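Local coordinates for protein kojibiose phosphorylase (Gut metagenome, PDB 6W0P) that is a carbohydrate-active enzyme of glycoside hydrolase family 65, named a kojibiose phosphorylase, at residues 2-10 against 647-658. Sequence-based numbering, arbitrary orientation.
Sequences IKIPKRYLE and FATRLDLDDYNN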
ATOM      1  N   ILE A   2     -10.683  20.719 -19.079  1.00 69.49           N
ATOM      2  CA  ILE A   2     -10.756  22.210 -18.986  1.00 66.24           C
ATOM      3  C   ILE A   2     -11.435  22.580 -17.661  1.00 58.13           C
ATOM      4  O   ILE A   2     -12.577  22.151 -17.415  1.00 59.11           O
ATOM      5  CB  ILE A   2     -11.436  22.857 -20.214  1.00 69.37           C
ATOM      6  CG1 ILE A   2     -10.582  22.698 -21.483  1.00 71.42           C
ATOM      7  CG2 ILE A   2     -11.777  24.322 -19.945  1.00 69.21           C
ATOM      8  CD1 ILE A   2      -9.096  23.008 -21.314  1.00 70.74           C
ATOM      9  N   LYS A   3     -10.708  23.328 -16.834  1.00 50.66           N
ATOM     10  CA  LYS A   3     -11.160  23.881 -15.533  1.00 46.50           C
ATOM     11  C   LYS A   3     -11.818  25.243 -15.773  1.00 43.39           C
ATOM     12  O   LYS A   3     -11.330  25.999 -16.633  1.00 42.33           O
ATOM     13  CB  LYS A   3      -9.953  24.023 -14.607  1.00 45.26           C
ATOM     14  CG  LYS A   3      -9.203  22.731 -14.350  1.00 44.75           C
ATOM     15  CD  LYS A   3      -7.955  22.947 -13.550  1.00 44.47           C
ATOM     16  CE  LYS A   3      -7.307  21.665 -13.081  1.00 43.25           C
ATOM     17  NZ  LYS A   3      -6.033  21.980 -12.398  1.00 43.68           N
ATOM     18  N   ILE A   4     -12.869  25.550 -15.021  1.00 41.07           N
ATOM     19  CA  ILE A   4     -13.664  26.798 -15.198  1.00 40.46           C
ATOM     20  C   ILE A   4     -13.627  27.639 -13.925  1.00 38.78           C
ATOM     21  O   ILE A   4     -13.450  27.132 -12.815  1.00 36.96           O
ATOM     22  CB  ILE A   4     -15.102  26.479 -15.657  1.00 41.33           C
ATOM     23  CG1 ILE A   4     -15.872  25.612 -14.655  1.00 41.64           C
ATOM     24  CG2 ILE A   4     -15.082  25.854 -17.049  1.00 41.50           C
ATOM     25  CD1 ILE A   4     -17.372  25.871 -14.642  1.00 42.17           C
ATOM     26  N   PRO A   5     -13.769  28.972 -14.085  1.00 37.91           N
ATOM     27  CA  PRO A   5     -13.912  29.880 -12.950  1.00 38.14           C
ATOM     28  C   PRO A   5     -15.300  29.816 -12.285  1.00 37.21           C
ATOM     29  O   PRO A   5     -16.267  29.712 -12.969  1.00 37.03           O
ATOM     30  CB  PRO A   5     -13.701  31.268 -13.582  1.00 38.40           C
ATOM     31  CG  PRO A   5     -14.173  31.102 -15.029  1.00 38.39           C
ATOM     32  CD  PRO A   5     -13.812  29.672 -15.381  1.00 38.23           C
ATOM     33  N   LYS A   6     -15.332  29.833 -10.955  1.00 37.57           N
ATOM     34  CA  LYS A   6     -16.524  30.149 -10.130  1.00 38.27           C
ATOM     35  C   LYS A   6     -16.288  31.533  -9.528  1.00 37.31           C
ATOM     36  O   LYS A   6     -15.836  31.638  -8.363  1.00 37.55           O
ATOM     37  CB  LYS A   6     -16.766  29.067  -9.070  1.00 39.62           C
ATOM     38  CG  LYS A   6     -17.442  27.790  -9.576  1.00 40.30           C
ATOM     39  CD  LYS A   6     -16.573  26.932 -10.476  1.00 40.07           C
ATOM     40  CE  LYS A   6     -15.330  26.424  -9.776  1.00 40.68           C
ATOM     41  NZ  LYS A   6     -14.485  25.590 -10.662  1.00 41.12           N
ATOM     42  N   ARG A   7     -16.555  32.550 -10.330  1.00 37.42           N
ATOM     43  CA  ARG A   7     -16.306  33.976 -10.022  1.00 37.20           C
ATOM     44  C   ARG A   7     -17.455  34.482  -9.139  1.00 36.83           C
ATOM     45  O   ARG A   7     -18.529  34.739  -9.688  1.00 37.34           O
ATOM     46  CB  ARG A   7     -16.237  34.752 -11.340  1.00 38.05           C
ATOM     47  CG  ARG A   7     -16.200  36.263 -11.174  1.00 39.60           C
ATOM     48  CD  ARG A   7     -14.947  36.699 -10.442  1.00 40.01           C
ATOM     49  NE  ARG A   7     -13.768  36.230 -11.156  1.00 41.33           N
ATOM     50  CZ  ARG A   7     -13.127  36.895 -12.129  1.00 42.09           C
ATOM     51  NH1 ARG A   7     -13.522  38.100 -12.512  1.00 41.19           N
ATOM     52  NH2 ARG A   7     -12.070  36.342 -12.701  1.00 41.46           N
ATOM     53  N   TYR A   8     -17.248  34.612  -7.827  1.00 34.64           N
ATOM     54  CA  TYR A   8     -18.266  35.164  -6.898  1.00 33.64           C
ATOM     55  C   TYR A   8     -17.714  36.377  -6.144  1.00 33.89           C
ATOM     56  O   TYR A   8     -18.552  37.027  -5.454  1.00 34.01           O
ATOM     57  CB  TYR A   8     -18.760  34.110  -5.911  1.00 33.05           C
ATOM     58  CG  TYR A   8     -17.827  33.765  -4.768  1.00 32.39           C
ATOM     59  CD1 TYR A   8     -16.731  32.941  -4.959  1.00 32.09           C
ATOM     60  CD2 TYR A   8     -18.067  34.217  -3.484  1.00 32.01           C
ATOM     61  CE1 TYR A   8     -15.897  32.583  -3.909  1.00 31.79           C
ATOM     62  CE2 TYR A   8     -17.242  33.874  -2.422  1.00 31.75           C
ATOM     63  CZ  TYR A   8     -16.147  33.057  -2.635  1.00 31.50           C
ATOM     64  OH  TYR A   8     -15.321  32.707  -1.597  1.00 32.59           O
ATOM     65  N   LEU A   9     -16.420  36.700  -6.287  1.00 31.58           N
ATOM     66  CA  LEU A   9     -15.780  37.821  -5.539  1.00 31.72           C
ATOM     67  C   LEU A   9     -15.635  39.043  -6.445  1.00 32.09           C
ATOM     68  O   LEU A   9     -15.378  38.881  -7.640  1.00 32.79           O
ATOM     69  CB  LEU A   9     -14.442  37.355  -4.954  1.00 30.17           C
ATOM     70  CG  LEU A   9     -14.590  36.281  -3.875  1.00 29.49           C
ATOM     71  CD1 LEU A   9     -13.243  35.740  -3.439  1.00 29.23           C
ATOM     72  CD2 LEU A   9     -15.332  36.822  -2.665  1.00 29.32           C
ATOM     73  N   GLU A  10     -15.832  40.228  -5.887  1.00 33.94           N
ATOM     74  CA  GLU A  10     -15.625  41.506  -6.610  1.00 35.84           C
ATOM     75  C   GLU A  10     -14.148  41.629  -7.010  1.00 36.63           C
ATOM     76  O   GLU A  10     -13.245  41.134  -6.280  1.00 35.93           O
ATOM     77  CB  GLU A  10     -16.049  42.704  -5.766  1.00 37.08           C
ATOM     78  CG  GLU A  10     -17.521  42.696  -5.389  1.00 39.34           C
ATOM     79  CD  GLU A  10     -18.490  42.282  -6.487  1.00 40.92           C
ATOM     80  OE1 GLU A  10     -19.356  41.433  -6.224  1.00 42.52           O
ATOM     81  OE2 GLU A  10     -18.361  42.796  -7.617  1.00 45.42           O
ATOM     82  N   PHE A 647      -5.134  31.002 -16.226  1.00 32.30           N
ATOM     83  CA  PHE A 647      -5.749  31.502 -14.968  1.00 33.26           C
ATOM     84  C   PHE A 647      -4.759  31.405 -13.792  1.00 32.46           C
ATOM     85  O   PHE A 647      -5.204  31.249 -12.644  1.00 33.21           O
ATOM     86  CB  PHE A 647      -7.043  30.734 -14.685  1.00 34.75           C
ATOM     87  CG  PHE A 647      -6.920  29.236 -14.778  1.00 35.56           C
ATOM     88  CD1 PHE A 647      -6.511  28.492 -13.693  1.00 34.98           C
ATOM     89  CD2 PHE A 647      -7.207  28.582 -15.972  1.00 37.32           C
ATOM     90  CE1 PHE A 647      -6.392  27.116 -13.779  1.00 36.37           C
ATOM     91  CE2 PHE A 647      -7.087  27.206 -16.062  1.00 37.32           C
ATOM     92  CZ  PHE A 647      -6.673  26.476 -14.964  1.00 37.07           C
ATOM     93  N   ALA A 648      -3.460  31.535 -14.047  1.00 31.39           N
ATOM     94  CA  ALA A 648      -2.387  31.375 -13.039  1.00 31.53           C
ATOM     95  C   ALA A 648      -2.658  32.228 -11.785  1.00 31.04           C
ATOM     96  O   ALA A 648      -2.362  31.732 -10.717  1.00 31.05           O
ATOM     97  CB  ALA A 648      -1.053  31.736 -13.647  1.00 31.47           C
ATOM     98  N   THR A 649      -3.179  33.460 -11.911  1.00 30.92           N
ATOM     99  CA  THR A 649      -3.388  34.387 -10.766  1.00 30.59           C
ATOM    100  C   THR A 649      -4.725  34.124 -10.062  1.00 30.87           C
ATOM    101  O   THR A 649      -4.920  34.760  -8.979  1.00 31.00           O
ATOM    102  CB  THR A 649      -3.317  35.862 -11.166  1.00 30.70           C
ATOM    103  OG1 THR A 649      -4.506  36.225 -11.873  1.00 30.88           O
ATOM    104  CG2 THR A 649      -2.098  36.180 -12.008  1.00 31.62           C
ATOM    105  N   ARG A 650      -5.582  33.242 -10.614  1.00 30.39           N
ATOM    106  CA  ARG A 650      -7.008  33.078 -10.212  1.00 30.71           C
ATOM    107  C   ARG A 650      -7.308  31.673  -9.661  1.00 30.40           C
ATOM    108  O   ARG A 650      -8.481  31.410  -9.352  1.00 30.05           O
ATOM    109  CB  ARG A 650      -7.934  33.332 -11.414  1.00 30.94           C
ATOM    110  CG  ARG A 650      -7.735  34.676 -12.100  1.00 31.06           C
ATOM    111  CD  ARG A 650      -7.955  35.851 -11.162  1.00 31.07           C
ATOM    112  NE  ARG A 650      -9.284  35.810 -10.569  1.00 30.69           N
ATOM    113  CZ  ARG A 650      -9.838  36.809  -9.909  1.00 30.48           C
ATOM    114  NH1 ARG A 650      -9.185  37.958  -9.769  1.00 29.78           N
ATOM    115  NH2 ARG A 650     -11.056  36.649  -9.395  1.00 30.75           N
ATOM    116  N   LEU A 651      -6.333  30.781  -9.541  1.00 30.30           N
ATOM    117  CA  LEU A 651      -6.662  29.372  -9.247  1.00 31.15           C
ATOM    118  C   LEU A 651      -7.482  29.297  -7.955  1.00 31.53           C
ATOM    119  O   LEU A 651      -8.521  28.593  -7.968  1.00 32.19           O
ATOM    120  CB  LEU A 651      -5.398  28.517  -9.164  1.00 31.86           C
ATOM    121  CG  LEU A 651      -5.672  27.012  -9.114  1.00 32.46           C
ATOM    122  CD1 LEU A 651      -4.695  26.258  -9.995  1.00 33.05           C
ATOM    123  CD2 LEU A 651      -5.587  26.479  -7.690  1.00 32.96           C
ATOM    124  N   ASP A 652      -7.063  29.988  -6.884  1.00 31.05           N
ATOM    125  CA  ASP A 652      -7.819  30.009  -5.592  1.00 30.41           C
ATOM    126  C   ASP A 652      -9.018  30.982  -5.650  1.00 30.94           C
ATOM    127  O   ASP A 652     -10.141  30.579  -5.248  1.00 30.65           O
ATOM    128  CB  ASP A 652      -6.876  30.290  -4.425  1.00 29.77           C
ATOM    129  CG  ASP A 652      -5.979  29.094  -4.183  1.00 29.52           C
ATOM    130  OD1 ASP A 652      -6.529  27.969  -4.030  1.00 30.36           O
ATOM    131  OD2 ASP A 652      -4.764  29.269  -4.203  1.00 28.19           O
ATOM    132  N   LEU A 653      -8.841  32.226  -6.105  1.00 30.68           N
ATOM    133  CA  LEU A 653      -9.965  33.210  -6.042  1.00 30.93           C
ATOM    134  C   LEU A 653     -11.210  32.643  -6.739  1.00 31.81           C
ATOM    135  O   LEU A 653     -12.328  32.838  -6.219  1.00 31.60           O
ATOM    136  CB  LEU A 653      -9.537  34.533  -6.668  1.00 30.18           C
ATOM    137  CG  LEU A 653      -8.493  35.320  -5.887  1.00 29.50           C
ATOM    138  CD1 LEU A 653      -8.038  36.499  -6.691  1.00 29.57           C
ATOM    139  CD2 LEU A 653      -9.026  35.800  -4.548  1.00 29.75           C
ATOM    140  N   ASP A 654     -11.036  32.002  -7.895  1.00 31.71           N
ATOM    141  CA  ASP A 654     -12.170  31.474  -8.693  1.00 31.80           C
ATOM    142  C   ASP A 654     -12.201  29.937  -8.604  1.00 31.53           C
ATOM    143  O   ASP A 654     -12.956  29.340  -9.420  1.00 33.35           O
ATOM    144  CB  ASP A 654     -12.095  31.987 -10.143  1.00 31.67           C
ATOM    145  CG  ASP A 654     -11.962  33.500 -10.288  1.00 31.29           C
ATOM    146  OD1 ASP A 654     -12.564  34.240  -9.482  1.00 29.84           O
ATOM    147  OD2 ASP A 654     -11.252  33.938 -11.207  1.00 30.33           O
ATOM    148  N   ASP A 655     -11.399  29.314  -7.732  1.00 30.32           N
ATOM    149  CA  ASP A 655     -11.541  27.885  -7.310  1.00 30.55           C
ATOM    150  C   ASP A 655     -11.541  26.937  -8.529  1.00 30.83           C
ATOM    151  O   ASP A 655     -12.473  26.087  -8.632  1.00 30.63           O
ATOM    152  CB  ASP A 655     -12.828  27.721  -6.476  1.00 31.15           C
ATOM    153  CG  ASP A 655     -12.987  26.428  -5.671  1.00 32.16           C
ATOM    154  OD1 ASP A 655     -11.997  25.638  -5.543  1.00 32.20           O
ATOM    155  OD2 ASP A 655     -14.116  26.210  -5.143  1.00 33.89           O
ATOM    156  N   TYR A 656     -10.557  27.037  -9.436  1.00 30.19           N
ATOM    157  CA  TYR A 656     -10.483  26.202 -10.667  1.00 30.60           C
ATOM    158  C   TYR A 656     -10.336  24.699 -10.338  1.00 30.60           C
ATOM    159  O   TYR A 656     -10.807  23.874 -11.182  1.00 29.88           O
ATOM    160  CB  TYR A 656      -9.351  26.668 -11.594  1.00 31.29           C
ATOM    161  CG  TYR A 656      -9.685  27.867 -12.456  1.00 31.21           C
ATOM    162  CD1 TYR A 656      -9.648  29.160 -11.952  1.00 31.43           C
ATOM    163  CD2 TYR A 656     -10.008  27.715 -13.793  1.00 31.80           C
ATOM    164  CE1 TYR A 656      -9.913  30.259 -12.759  1.00 31.63           C
ATOM    165  CE2 TYR A 656     -10.287  28.798 -14.612  1.00 31.52           C
ATOM    166  CZ  TYR A 656     -10.234  30.077 -14.092  1.00 31.52           C
ATOM    167  OH  TYR A 656     -10.538  31.141 -14.883  1.00 31.50           O
ATOM    168  N   ASN A 657      -9.701  24.337  -9.204  1.00 29.76           N
ATOM    169  CA  ASN A 657      -9.471  22.932  -8.791  1.00 29.66           C
ATOM    170  C   ASN A 657     -10.676  22.383  -7.995  1.00 30.24           C
ATOM    171  O   ASN A 657     -10.658  21.175  -7.653  1.00 30.44           O
ATOM    172  CB  ASN A 657      -8.153  22.790  -8.018  1.00 29.63           C
ATOM    173  CG  ASN A 657      -6.913  22.776  -8.898  1.00 30.07           C
ATOM    174  OD1 ASN A 657      -6.971  23.089 -10.083  1.00 30.49           O
ATOM    175  ND2 ASN A 657      -5.779  22.381  -8.341  1.00 30.27           N
ATOM    176  N   ASN A 658     -11.640  23.235  -7.627  1.00 30.65           N
ATOM    177  CA  ASN A 658     -12.855  22.888  -6.848  1.00 30.99           C
ATOM    178  C   ASN A 658     -12.520  22.414  -5.417  1.00 30.46           C
ATOM    179  O   ASN A 658     -13.422  21.900  -4.767  1.00 30.26           O
ATOM    180  CB  ASN A 658     -13.735  21.878  -7.594  1.00 32.02           C
ATOM    181  CG  ASN A 658     -14.416  22.488  -8.806  1.00 32.46           C
ATOM    182  OD1 ASN A 658     -15.066  23.528  -8.713  1.00 32.95           O
ATOM    183  ND2 ASN A 658     -14.243  21.867  -9.955  1.00 32.80           N
TER
HETATM  184  O   HOH W   1     -12.873  23.601 -12.630  1.00 40.00           O
HETATM  185  O   HOH W   2     -14.486  30.534  -6.357  1.00 34.60           O
HETATM  186  O   HOH W   3     -14.118  34.697  -7.204  1.00 24.29           O
HETATM  187  O   HOH W   4     -12.565  38.844  -8.472  1.00 33.03           O
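Arg7 and Arg650 clasp the carboxylate of Asp654 from opposite faces, each side-on through NE and NH2. Arg7 NE lies 2.9 Å from Asp654 OD1 and Arg7 NH2 equally close to OD2; Arg650 crosses the pairing, sending NE to OD2 and NH2 to OD1. Four bonds therefore fix the carboxylate's rotation, and its charge probably offsets the close approach of the two guanidinium groups, whose planes stand 47° apart. Bends at chi2 and chi3 turn the edge of the Arg7 guanidinium to the carboxylate, the two planes 28° apart. Beside this network, Lys6 N donates an almost straight bond to Asp654 O (2.9 Å, 174° at the hydrogen). Lys6 NZ bonds to Asp655 O, Asn658 OD1 and, within its own segment, Ile4 O, tying the irregular 2-10 segment to the type I turn from Asp655 to Asn658. The contact joins the lead-in to strand 10-11 of the N-terminal β-sandwich domain with a loop of the (α/α)6-barrel catalytic domain, between helices 638-645 and 666-680. The Ile4-Pro5 peptide covers one face of the Tyr656 ring, and Phe647 CG lies over the centre of the opposite face; Pro5 CB comes within 3.7 Å of Tyr656 CZ. Extended Lys3 reaches Asn657 OD1 through NZ (2.7 Å). Water 3 bridges Leu9 N to Leu653 O and Asp654 OD1. Farther out, Arg650 NH1 is held by Ser309 O and Gln312 OE1.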